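Local coordinates for uncharacterized protein Rv1825/MT1873 (Mycobacterium tuberculosis, PDB 3GMG), which is of unknown function but belongs to the UPF0749 (DUF881) family, is probably membrane-associated, and is represented here by its C-terminal part, at residues Ala125-Gly128 / Val129-Val132. Numbering follows the deposited sequence.
Sequences AQDG and VKRV
Lys130 lies back along its own helix, 125-131, and runs between the side chains of Gln126 and Asp127, four and three residues earlier. Its CB and CG pass the carbonyl oxygen of Gln126, with CG 3.4 Å from Gln126 O, the atom that also accepts the hydrogen bond from Lys130 N (3.0 Å). With CG anti to the carbonyl carbon (chi1 -72°) and the rest of the chain extended, the lysine heads toward the start of the helix. Lys130 CD comes within 4.1 Å of Asp127 OD1, and CE lies 3.6 Å from Gln126 OE1. At the tip, Lys130 NZ stays 4.3 Å from Asp127 OD1, too far for a salt bridge; a water joins them, accepting from Lys130 NZ (3.0 Å) and donating to Asp127 OD1 (2.7 Å). The other carboxylate oxygen, OD2, accepts a hydrogen bond from Gly123 N, and Gln126 NE2 donates to Met119 O and Asn120 OD1, so both side chains are tied to the end of helix 112-119 and the link that follows it.

Further on, Arg131 bends at chi3 (43°) and folds its guanidinium over the backbone: Asp127 O sits above the centre of one face, and Arg131 NH1 approaches Gly128 CA to 3.4 Å. The i to i+4 bonds from Val129, Lys130 and Arg131 N to Ala125, Gln126 and Asp127 O run the length of this short alpha-helix. On the inward side Ala125 packs on Asp56 and Val57, and Val129 on Val53, seating it against helix 51-63 before the chain enters strand 135-141, outermost within this chain in the five-stranded antiparallel sheet.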
loop_
_atom_site.group_PDB
_atom_site.type_symbol
_atom_site.label_atom_id
_atom_site.label_comp_id
_atom_site.label_asym_id
_atom_site.label_seq_id
_atom_site.Cartn_x
_atom_site.Cartn_y
_atom_site.Cartn_z
ATOM N N ALA A 125 -1.291 -17.431 8.704
ATOM C CA ALA A 125 -0.911 -18.052 7.443
ATOM C C ALA A 125 -0.425 -19.479 7.618
ATOM O O ALA A 125 -0.793 -20.359 6.832
ATOM C CB ALA A 125 0.160 -17.226 6.743
ATOM N N GLN A 126 0.405 -19.741 8.622
ATOM C CA GLN A 126 0.944 -21.096 8.779
ATOM C C GLN A 126 -0.167 -22.079 9.097
ATOM O O GLN A 126 -0.172 -23.200 8.576
ATOM C CB GLN A 126 2.053 -21.196 9.830
ATOM C CG GLN A 126 2.601 -22.616 9.919
ATOM C CD GLN A 126 3.886 -22.782 10.687
ATOM O OE1 GLN A 126 4.457 -23.867 10.664
ATOM N NE2 GLN A 126 4.367 -21.723 11.382
ATOM N N ASP A 127 -1.101 -21.684 9.954
ATOM C CA ASP A 127 -2.235 -22.560 10.237
ATOM C C ASP A 127 -3.084 -22.785 8.998
ATOM O O ASP A 127 -3.596 -23.902 8.795
ATOM C CB ASP A 127 -3.063 -22.025 11.411
ATOM C CG ASP A 127 -2.473 -22.405 12.748
ATOM O OD1 ASP A 127 -1.556 -23.250 12.808
ATOM O OD2 ASP A 127 -2.951 -21.871 13.770
ATOM N N GLY A 128 -3.198 -21.764 8.148
ATOM C CA GLY A 128 -3.894 -21.903 6.861
ATOM C C GLY A 128 -3.211 -22.875 5.919
ATOM O O GLY A 128 -3.866 -23.617 5.171
ATOM N N VAL A 129 -1.884 -22.853 5.917
ATOM C CA VAL A 129 -1.125 -23.796 5.123
ATOM C C VAL A 129 -1.356 -25.216 5.624
ATOM O O VAL A 129 -1.619 -26.140 4.830
ATOM C CB VAL A 129 0.381 -23.463 5.156
ATOM C CG1 VAL A 129 1.188 -24.591 4.547
ATOM C CG2 VAL A 129 0.659 -22.117 4.448
ATOM N N LYS A 130 -1.273 -25.395 6.936
ATOM C CA LYS A 130 -1.428 -26.701 7.539
ATOM C C LYS A 130 -2.812 -27.277 7.280
ATOM O O LYS A 130 -2.946 -28.492 7.049
ATOM C CB LYS A 130 -1.174 -26.634 9.048
ATOM C CG LYS A 130 0.263 -26.437 9.441
ATOM C CD LYS A 130 0.375 -26.289 10.950
ATOM C CE LYS A 130 1.801 -26.242 11.438
ATOM N NZ LYS A 130 1.883 -25.861 12.892
ATOM N N ARG A 131 -3.838 -26.435 7.297
ATOM C CA ARG A 131 -5.207 -26.965 7.235
ATOM C C ARG A 131 -5.538 -27.518 5.854
ATOM O O ARG A 131 -6.467 -28.311 5.711
ATOM C CB ARG A 131 -6.235 -25.931 7.701
ATOM C CG ARG A 131 -6.789 -24.992 6.673
ATOM C CD ARG A 131 -8.031 -24.269 7.243
ATOM N NE ARG A 131 -7.801 -23.830 8.626
ATOM C CZ ARG A 131 -7.340 -22.630 9.000
ATOM N NH1 ARG A 131 -7.075 -21.672 8.113
ATOM N NH2 ARG A 131 -7.155 -22.375 10.292
ATOM N N VAL A 132 -4.785 -27.097 4.839
ATOM C CA VAL A 132 -4.983 -27.602 3.479
ATOM C C VAL A 132 -3.948 -28.673 3.113
ATOM O O VAL A 132 -3.805 -29.017 1.942
ATOM C CB VAL A 132 -5.064 -26.436 2.423
ATOM C CG1 VAL A 132 -6.225 -25.510 2.723
ATOM C CG2 VAL A 132 -3.752 -25.634 2.350
HETATM O O HOH W 1 1.107 -22.974 12.857
#